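Local coordinates for protein glycosyl hydrolase, BNR repeat (Ralstonia eutropha, PDB 3B7F) that probably acts as a glycosyl hydrolase of the non-viral sialidase type, built as a seven-bladed beta-propeller with BNR repeats, at residues H55-P67 with H381-P393. Numbering follows the deposited sequence.
Sequences HTIHHIVQDPREP and HLPHIYAVQSARP
This is the Velcro closure of a seven-bladed beta-propeller: C-terminal strand 385-391 completes the blade of N-terminal strands 24-29, 32-38 and 45-51 and, innermost in it, lies beside 56-62, the innermost strand of the next. They run almost parallel, axes 5.9 Å apart and 13° askew, and meet through side chains, which also rest on backbone carbonyls, and through water. At one end the rings of H58 and Y386 form a face-to-face stack, centroids 4.9 Å apart and planes at 26°, with H58 CE1 over the centre of the tyrosine ring. H384 CD2 covers the opposite face toward its rim, and H116 stacks on H58. T56 CG2 packs 3.6 Å from Y386 CE2. Y386 and A387 face A28, a classic beta bulge in the closing blade. A387 CB sits 3.6 Å from H58 O; Q389 lays CB against I60 O, and the bend at its chi2 turns OE1 toward H59 NE2. This OE1 accepts a hydrogen bond from a water that H59 NE2 reaches only weakly; H59 ND1 is hydrogen-bonded to L120 N, and V61 CG2 lies over the centre of the H59 ring. A second water accepts from Q62 N and donates to S390 O. At the far end the extended Q62 chain, CG anti to the backbone N (chi1 178°), carries its amide to R392: R392 N gives to Q62 OE1 at 2.8 Å, Q62 NE2 gives to R392 O at 2.7 Å, both nearly straight. Q62 NE2 also donates to P67 O, at 2.8 Å. P67 CG approaches R392 NH1 to 3.3 Å, the pyrrolidine lying alongside the arginine. Engaged through oxygen and nitrogen on one backbone residue, the Q62 amide is fixed in rotation and ties the C-terminal end to the following blade.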
# COMPACT_ATOMS: atom_id res chain seq x y z
N HIS A 55 -0.44 3.68 20.58
CA HIS A 55 0.54 2.98 19.77
C HIS A 55 0.43 3.51 18.34
O HIS A 55 -0.65 3.89 17.90
CB HIS A 55 0.26 1.47 19.78
CG HIS A 55 0.39 0.81 21.12
ND1 HIS A 55 0.79 -0.50 21.26
CD2 HIS A 55 0.18 1.27 22.38
CE1 HIS A 55 0.80 -0.82 22.54
NE2 HIS A 55 0.44 0.24 23.24
N THR A 56 1.55 3.50 17.63
CA THR A 56 1.65 3.90 16.24
C THR A 56 1.36 2.65 15.43
O THR A 56 2.09 1.66 15.56
CB THR A 56 3.06 4.45 15.92
OG1 THR A 56 3.31 5.58 16.75
CG2 THR A 56 3.18 4.87 14.46
N ILE A 57 0.30 2.68 14.63
CA ILE A 57 -0.12 1.53 13.86
C ILE A 57 0.17 1.83 12.40
O ILE A 57 -0.35 2.80 11.85
CB ILE A 57 -1.64 1.19 14.03
CG1 ILE A 57 -2.09 1.26 15.50
CG2 ILE A 57 -1.94 -0.18 13.35
CD1 ILE A 57 -1.28 0.40 16.52
N HIS A 58 0.97 0.98 11.78
CA HIS A 58 1.35 1.16 10.39
C HIS A 58 0.51 0.51 9.31
O HIS A 58 0.44 1.03 8.20
CB HIS A 58 2.82 0.76 10.22
CG HIS A 58 3.75 1.79 10.75
ND1 HIS A 58 4.07 2.92 10.03
CD2 HIS A 58 4.35 1.92 11.96
CE1 HIS A 58 4.86 3.68 10.76
NE2 HIS A 58 5.04 3.10 11.94
N HIS A 59 -0.09 -0.63 9.60
CA HIS A 59 -0.83 -1.37 8.61
C HIS A 59 -1.70 -2.43 9.29
O HIS A 59 -1.24 -3.08 10.22
CB HIS A 59 0.16 -2.03 7.66
CG HIS A 59 -0.36 -2.32 6.28
ND1 HIS A 59 0.28 -3.19 5.44
CD2 HIS A 59 -1.43 -1.85 5.59
CE1 HIS A 59 -0.36 -3.24 4.28
NE2 HIS A 59 -1.39 -2.41 4.34
N ILE A 60 -2.95 -2.57 8.85
CA ILE A 60 -3.86 -3.57 9.39
C ILE A 60 -4.40 -4.26 8.15
O ILE A 60 -4.98 -3.60 7.28
CB ILE A 60 -5.03 -2.99 10.27
CG1 ILE A 60 -4.57 -1.88 11.22
CG2 ILE A 60 -5.69 -4.13 11.06
CD1 ILE A 60 -5.69 -1.13 11.87
N VAL A 61 -4.17 -5.57 8.05
CA VAL A 61 -4.58 -6.34 6.88
C VAL A 61 -5.32 -7.61 7.30
O VAL A 61 -4.91 -8.29 8.22
CB VAL A 61 -3.37 -6.74 6.04
CG1 VAL A 61 -3.82 -7.49 4.78
CG2 VAL A 61 -2.51 -5.50 5.69
N GLN A 62 -6.42 -7.89 6.62
CA GLN A 62 -7.19 -9.11 6.80
C GLN A 62 -6.63 -10.18 5.86
O GLN A 62 -6.24 -9.85 4.73
CB GLN A 62 -8.63 -8.89 6.40
CG GLN A 62 -9.52 -10.12 6.52
CD GLN A 62 -10.93 -9.80 6.18
OE1 GLN A 62 -11.23 -9.32 5.09
NE2 GLN A 62 -11.82 -10.03 7.13
N ASP A 63 -6.61 -11.43 6.32
CA ASP A 63 -6.22 -12.55 5.49
C ASP A 63 -7.44 -12.87 4.62
O ASP A 63 -8.47 -13.29 5.15
CB ASP A 63 -5.85 -13.76 6.37
CG ASP A 63 -5.13 -14.86 5.61
OD1 ASP A 63 -5.23 -14.91 4.37
OD2 ASP A 63 -4.45 -15.68 6.26
N PRO A 64 -7.35 -12.66 3.29
CA PRO A 64 -8.51 -12.97 2.45
C PRO A 64 -8.72 -14.49 2.30
O PRO A 64 -9.80 -14.89 1.89
CB PRO A 64 -8.18 -12.31 1.10
CG PRO A 64 -6.74 -12.27 1.04
CD PRO A 64 -6.22 -12.19 2.47
N ARG A 65 -7.71 -15.29 2.62
CA ARG A 65 -7.83 -16.74 2.62
C ARG A 65 -8.69 -17.22 3.79
O ARG A 65 -9.37 -18.21 3.66
CB ARG A 65 -6.45 -17.41 2.71
CG ARG A 65 -5.55 -17.10 1.49
CD ARG A 65 -4.12 -17.48 1.77
NE ARG A 65 -3.58 -16.65 2.83
CZ ARG A 65 -2.33 -16.69 3.28
NH1 ARG A 65 -1.40 -17.46 2.73
NH2 ARG A 65 -2.01 -15.89 4.28
N GLU A 66 -8.60 -16.52 4.93
CA GLU A 66 -9.31 -16.85 6.17
C GLU A 66 -9.74 -15.53 6.82
O GLU A 66 -9.02 -15.00 7.65
CB GLU A 66 -8.41 -17.64 7.11
CG GLU A 66 -7.78 -18.88 6.49
CD GLU A 66 -6.93 -19.68 7.45
OE1 GLU A 66 -7.43 -19.92 8.58
OE2 GLU A 66 -5.80 -20.09 7.04
N PRO A 67 -10.90 -14.98 6.43
CA PRO A 67 -11.32 -13.63 6.88
C PRO A 67 -11.31 -13.35 8.38
O PRO A 67 -11.23 -12.20 8.77
CB PRO A 67 -12.75 -13.51 6.34
CG PRO A 67 -12.77 -14.40 5.18
CD PRO A 67 -11.94 -15.59 5.58
N HIS A 381 -11.73 13.78 12.64
CA HIS A 381 -11.02 13.98 13.92
C HIS A 381 -10.31 12.72 14.51
O HIS A 381 -10.18 12.58 15.73
CB HIS A 381 -11.95 14.64 14.94
CG HIS A 381 -12.47 15.96 14.49
ND1 HIS A 381 -13.78 16.15 14.12
CD2 HIS A 381 -11.87 17.16 14.37
CE1 HIS A 381 -13.96 17.42 13.80
NE2 HIS A 381 -12.82 18.05 13.95
N LEU A 382 -9.86 11.83 13.63
CA LEU A 382 -9.05 10.69 14.03
C LEU A 382 -7.62 11.19 14.02
O LEU A 382 -7.34 12.27 13.45
CB LEU A 382 -9.16 9.52 13.07
CG LEU A 382 -10.52 8.83 13.01
CD1 LEU A 382 -10.45 7.77 11.98
CD2 LEU A 382 -10.90 8.26 14.40
N PRO A 383 -6.72 10.44 14.68
CA PRO A 383 -5.33 10.84 14.58
C PRO A 383 -4.81 10.62 13.17
O PRO A 383 -5.46 9.96 12.38
CB PRO A 383 -4.64 9.90 15.57
CG PRO A 383 -5.75 9.52 16.55
CD PRO A 383 -6.87 9.31 15.63
N HIS A 384 -3.66 11.22 12.87
CA HIS A 384 -2.95 11.10 11.59
C HIS A 384 -3.04 9.68 10.99
O HIS A 384 -2.49 8.75 11.54
CB HIS A 384 -1.49 11.51 11.88
CG HIS A 384 -0.54 11.48 10.71
ND1 HIS A 384 0.06 12.62 10.23
CD2 HIS A 384 -0.05 10.45 9.98
CE1 HIS A 384 0.86 12.30 9.23
NE2 HIS A 384 0.80 10.99 9.05
N ILE A 385 -3.70 9.54 9.83
CA ILE A 385 -3.91 8.23 9.19
C ILE A 385 -2.76 7.79 8.25
O ILE A 385 -2.38 8.49 7.29
CB ILE A 385 -5.28 8.20 8.42
CG1 ILE A 385 -6.46 8.48 9.37
CG2 ILE A 385 -5.48 6.87 7.70
CD1 ILE A 385 -7.83 8.97 8.65
N TYR A 386 -2.22 6.61 8.57
CA TYR A 386 -1.16 5.93 7.79
C TYR A 386 -1.75 4.98 6.73
O TYR A 386 -1.32 5.00 5.58
CB TYR A 386 -0.19 5.12 8.68
CG TYR A 386 0.79 5.94 9.49
CD1 TYR A 386 1.72 6.75 8.86
CD2 TYR A 386 0.84 5.86 10.86
CE1 TYR A 386 2.64 7.50 9.59
CE2 TYR A 386 1.79 6.61 11.60
CZ TYR A 386 2.67 7.44 10.95
OH TYR A 386 3.62 8.20 11.62
N ALA A 387 -2.78 4.21 7.10
CA ALA A 387 -3.35 3.20 6.22
C ALA A 387 -4.84 3.00 6.40
O ALA A 387 -5.36 3.12 7.50
CB ALA A 387 -2.64 1.86 6.45
N VAL A 388 -5.51 2.66 5.29
CA VAL A 388 -6.93 2.34 5.25
C VAL A 388 -6.98 1.14 4.33
O VAL A 388 -6.40 1.19 3.26
CB VAL A 388 -7.81 3.48 4.73
CG1 VAL A 388 -9.28 3.05 4.76
CG2 VAL A 388 -7.60 4.76 5.56
N GLN A 389 -7.63 0.08 4.79
CA GLN A 389 -7.72 -1.17 4.10
C GLN A 389 -9.13 -1.76 4.18
O GLN A 389 -9.72 -1.82 5.25
CB GLN A 389 -6.72 -2.11 4.76
CG GLN A 389 -6.57 -3.46 4.16
CD GLN A 389 -5.87 -3.48 2.82
OE1 GLN A 389 -4.77 -2.96 2.68
NE2 GLN A 389 -6.48 -4.14 1.85
N SER A 390 -9.68 -2.19 3.06
CA SER A 390 -10.97 -2.87 3.06
C SER A 390 -10.85 -4.31 3.61
O SER A 390 -9.77 -4.92 3.59
CB SER A 390 -11.59 -2.90 1.67
OG SER A 390 -10.73 -3.50 0.72
N ALA A 391 -11.96 -4.80 4.16
CA ALA A 391 -12.05 -6.11 4.78
C ALA A 391 -13.49 -6.59 4.76
O ALA A 391 -14.43 -5.78 4.67
CB ALA A 391 -11.50 -6.08 6.22
N ARG A 392 -13.64 -7.90 4.80
CA ARG A 392 -14.95 -8.56 4.83
C ARG A 392 -15.24 -8.93 6.27
O ARG A 392 -14.47 -9.69 6.85
CB ARG A 392 -14.96 -9.85 4.00
CG ARG A 392 -15.15 -9.59 2.51
CD ARG A 392 -15.09 -10.83 1.60
NE ARG A 392 -15.65 -12.05 2.22
CZ ARG A 392 -15.00 -13.19 2.48
NH1 ARG A 392 -13.71 -13.40 2.14
NH2 ARG A 392 -15.67 -14.19 3.06
N PRO A 393 -16.31 -8.39 6.87
CA PRO A 393 -16.64 -8.80 8.24
C PRO A 393 -17.29 -10.18 8.30
O PRO A 393 -16.87 -11.00 9.10
CB PRO A 393 -17.62 -7.73 8.70
CG PRO A 393 -18.26 -7.26 7.44
CD PRO A 393 -17.25 -7.37 6.36
O HOH W 1 -2.44 -3.73 1.50
O HOH W 2 -7.74 -6.43 4.36